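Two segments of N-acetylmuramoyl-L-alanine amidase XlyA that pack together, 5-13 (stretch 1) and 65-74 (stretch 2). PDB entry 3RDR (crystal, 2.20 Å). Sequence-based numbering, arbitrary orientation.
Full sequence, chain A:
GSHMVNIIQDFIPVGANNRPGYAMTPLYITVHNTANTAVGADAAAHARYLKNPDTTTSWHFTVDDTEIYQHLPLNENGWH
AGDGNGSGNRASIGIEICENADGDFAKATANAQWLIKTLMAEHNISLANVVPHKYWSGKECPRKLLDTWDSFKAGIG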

# COMPACT_ATOMS: atom_id res chain seq x y z
N VAL A 5 -5.52 15.00 0.36
CA VAL A 5 -4.17 14.72 -0.19
C VAL A 5 -4.27 14.39 -1.68
O VAL A 5 -5.20 13.71 -2.11
CB VAL A 5 -3.50 13.53 0.55
CG1 VAL A 5 -2.05 13.38 0.11
CG2 VAL A 5 -3.57 13.76 2.06
N ASN A 6 -3.30 14.86 -2.45
CA ASN A 6 -3.28 14.65 -3.89
C ASN A 6 -2.84 13.23 -4.28
O ASN A 6 -1.85 12.72 -3.77
CB ASN A 6 -2.35 15.68 -4.53
CG ASN A 6 -2.70 15.96 -5.98
OD1 ASN A 6 -2.60 15.08 -6.83
ND2 ASN A 6 -3.11 17.19 -6.26
N ILE A 7 -3.59 12.61 -5.19
CA ILE A 7 -3.28 11.27 -5.67
C ILE A 7 -2.85 11.33 -7.14
O ILE A 7 -3.62 11.74 -8.00
CB ILE A 7 -4.51 10.31 -5.59
CG1 ILE A 7 -4.91 10.06 -4.14
CG2 ILE A 7 -4.18 8.98 -6.26
CD1 ILE A 7 -5.70 11.19 -3.52
N ILE A 8 -1.62 10.91 -7.42
CA ILE A 8 -1.09 10.91 -8.78
C ILE A 8 -1.07 9.49 -9.35
O ILE A 8 -0.44 8.59 -8.79
CB ILE A 8 0.35 11.48 -8.84
CG1 ILE A 8 0.36 12.97 -8.47
CG2 ILE A 8 0.93 11.30 -10.24
CD1 ILE A 8 0.19 13.23 -6.99
N GLN A 9 -1.76 9.28 -10.47
CA GLN A 9 -1.80 7.97 -11.11
C GLN A 9 -0.66 7.83 -12.11
O GLN A 9 -0.48 8.67 -12.99
CB GLN A 9 -3.14 7.76 -11.81
CG GLN A 9 -4.34 7.84 -10.87
CD GLN A 9 -5.65 7.49 -11.55
OE1 GLN A 9 -5.93 7.97 -12.65
NE2 GLN A 9 -6.46 6.68 -10.89
N ASP A 10 0.12 6.77 -11.95
CA ASP A 10 1.25 6.49 -12.82
C ASP A 10 1.41 4.98 -12.82
O ASP A 10 2.35 4.42 -12.24
CB ASP A 10 2.50 7.19 -12.27
CG ASP A 10 3.69 7.04 -13.18
OD1 ASP A 10 3.51 6.95 -14.41
OD2 ASP A 10 4.83 7.03 -12.66
N PHE A 11 0.46 4.32 -13.48
CA PHE A 11 0.41 2.87 -13.56
C PHE A 11 1.59 2.14 -14.16
O PHE A 11 2.31 2.65 -15.03
CB PHE A 11 -0.85 2.44 -14.32
CG PHE A 11 -2.15 2.79 -13.63
CD1 PHE A 11 -3.37 2.51 -14.23
CD2 PHE A 11 -2.14 3.41 -12.38
CE1 PHE A 11 -4.57 2.83 -13.60
CE2 PHE A 11 -3.33 3.74 -11.74
CZ PHE A 11 -4.55 3.45 -12.35
N ILE A 12 1.79 0.93 -13.66
CA ILE A 12 2.82 0.03 -14.13
C ILE A 12 2.27 -0.39 -15.49
O ILE A 12 1.06 -0.61 -15.62
CB ILE A 12 2.92 -1.20 -13.21
CG1 ILE A 12 3.50 -0.79 -11.85
CG2 ILE A 12 3.74 -2.29 -13.86
CD1 ILE A 12 3.32 -1.84 -10.76
N PRO A 13 3.12 -0.50 -16.52
CA PRO A 13 2.57 -0.90 -17.82
C PRO A 13 1.91 -2.27 -17.88
O PRO A 13 2.37 -3.23 -17.25
CB PRO A 13 3.78 -0.78 -18.75
CG PRO A 13 4.95 -1.04 -17.84
CD PRO A 13 4.57 -0.26 -16.60
N ASP A 65 4.85 11.90 3.01
CA ASP A 65 4.31 13.06 3.73
C ASP A 65 3.74 14.16 2.85
O ASP A 65 3.10 15.09 3.35
CB ASP A 65 5.37 13.64 4.67
CG ASP A 65 6.53 14.30 3.94
OD1 ASP A 65 6.67 14.12 2.71
OD2 ASP A 65 7.32 15.00 4.61
N THR A 66 3.96 14.06 1.55
CA THR A 66 3.48 15.08 0.63
C THR A 66 2.36 14.63 -0.29
O THR A 66 1.35 15.32 -0.44
CB THR A 66 4.65 15.60 -0.23
OG1 THR A 66 5.71 16.05 0.62
CG2 THR A 66 4.19 16.76 -1.11
N GLU A 67 2.52 13.47 -0.92
CA GLU A 67 1.52 12.99 -1.85
C GLU A 67 1.36 11.48 -1.88
O GLU A 67 2.01 10.75 -1.13
CB GLU A 67 1.85 13.49 -3.25
CG GLU A 67 3.30 13.27 -3.62
CD GLU A 67 3.68 14.01 -4.88
OE1 GLU A 67 3.03 15.03 -5.18
OE2 GLU A 67 4.65 13.59 -5.54
N ILE A 68 0.48 11.02 -2.77
CA ILE A 68 0.18 9.60 -2.94
C ILE A 68 0.25 9.25 -4.42
O ILE A 68 -0.27 9.98 -5.26
CB ILE A 68 -1.24 9.28 -2.43
CG1 ILE A 68 -1.36 9.61 -0.94
CG2 ILE A 68 -1.57 7.81 -2.67
CD1 ILE A 68 -2.78 9.55 -0.42
N TYR A 69 0.91 8.13 -4.73
CA TYR A 69 1.02 7.66 -6.10
C TYR A 69 0.29 6.32 -6.21
O TYR A 69 0.39 5.49 -5.30
CB TYR A 69 2.48 7.47 -6.51
CG TYR A 69 3.12 8.67 -7.17
CD1 TYR A 69 3.44 9.82 -6.44
CD2 TYR A 69 3.37 8.67 -8.55
CE1 TYR A 69 4.00 10.93 -7.06
CE2 TYR A 69 3.94 9.78 -9.18
CZ TYR A 69 4.25 10.91 -8.43
OH TYR A 69 4.79 12.01 -9.05
N GLN A 70 -0.44 6.13 -7.30
CA GLN A 70 -1.17 4.88 -7.52
C GLN A 70 -0.49 4.16 -8.69
O GLN A 70 -0.34 4.72 -9.77
CB GLN A 70 -2.63 5.16 -7.87
CG GLN A 70 -3.53 3.93 -7.79
CD GLN A 70 -4.94 4.21 -8.30
OE1 GLN A 70 -5.43 5.33 -8.19
NE2 GLN A 70 -5.59 3.19 -8.84
N HIS A 71 -0.09 2.92 -8.45
CA HIS A 71 0.63 2.13 -9.45
C HIS A 71 -0.23 1.11 -10.17
O HIS A 71 0.16 0.57 -11.20
CB HIS A 71 1.78 1.41 -8.75
CG HIS A 71 2.48 2.24 -7.72
ND1 HIS A 71 3.33 3.27 -8.05
CD2 HIS A 71 2.43 2.20 -6.37
CE1 HIS A 71 3.78 3.84 -6.94
NE2 HIS A 71 3.25 3.21 -5.91
N LEU A 72 -1.41 0.84 -9.62
CA LEU A 72 -2.32 -0.15 -10.18
C LEU A 72 -3.77 0.29 -10.04
O LEU A 72 -4.12 1.01 -9.10
CB LEU A 72 -2.15 -1.47 -9.41
CG LEU A 72 -1.32 -2.68 -9.84
CD1 LEU A 72 -0.22 -2.33 -10.81
CD2 LEU A 72 -0.77 -3.32 -8.58
N PRO A 73 -4.63 -0.13 -10.98
CA PRO A 73 -6.04 0.25 -10.90
C PRO A 73 -6.64 -0.61 -9.78
O PRO A 73 -6.17 -1.73 -9.56
CB PRO A 73 -6.59 -0.11 -12.28
CG PRO A 73 -5.73 -1.27 -12.69
CD PRO A 73 -4.35 -0.80 -12.26
N LEU A 74 -7.65 -0.11 -9.09
CA LEU A 74 -8.24 -0.87 -7.99
C LEU A 74 -9.05 -2.12 -8.37
O LEU A 74 -9.53 -2.83 -7.49
CB LEU A 74 -9.08 0.06 -7.11
CG LEU A 74 -8.30 1.27 -6.57
CD1 LEU A 74 -9.12 1.96 -5.49
CD2 LEU A 74 -6.95 0.82 -6.01
O HOH W 1 4.25 3.13 -10.70

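Parallel β-pairing sets the backbone register and leaves the rotamers to fill the space on each face, as two strands of the amidase XlyA illustrate. The hydrogen bonds zigzag: I68 N donates to N6 O (3.1 Å), I8 N to I68 O (2.7 Å), Q70 N to I8 O (2.9 Å) and D10 N to Q70 O (3.0 Å). Beyond the strands, I12 N still reaches H71 O (3.0 Å).

On the face bearing I8 and Y69, the isoleucine, with chi1 m and chi2 p, lies over the tyrosine ring. Its CB sits 3.9 Å from the centroid of Y69, almost on the ring normal, a CH-π contact suited to a β-branched side chain beside a flat aromatic; the ring adopts an off-well chi1 of -92°.

The other face carries I7, I68, Q9 and Q70. The buried Q70 is extended (chi1 t, chi2 t), which carries its amide out to two partners: its OE1 accepts from Q9 NE2 (3.2 Å), and its NE2 donates to L72 O (2.6 Å), so both polar ends are satisfied. F11, chi1 m, has a CA-to-CB bond that points sideways, but the end of its ring comes nearer to stretch 2, where P73 CD lies 4.1 Å from the F11 ring centroid, over its face. I12, m then t, extends CD1 to L72 CD1 (3.6 Å), apolar against apolar.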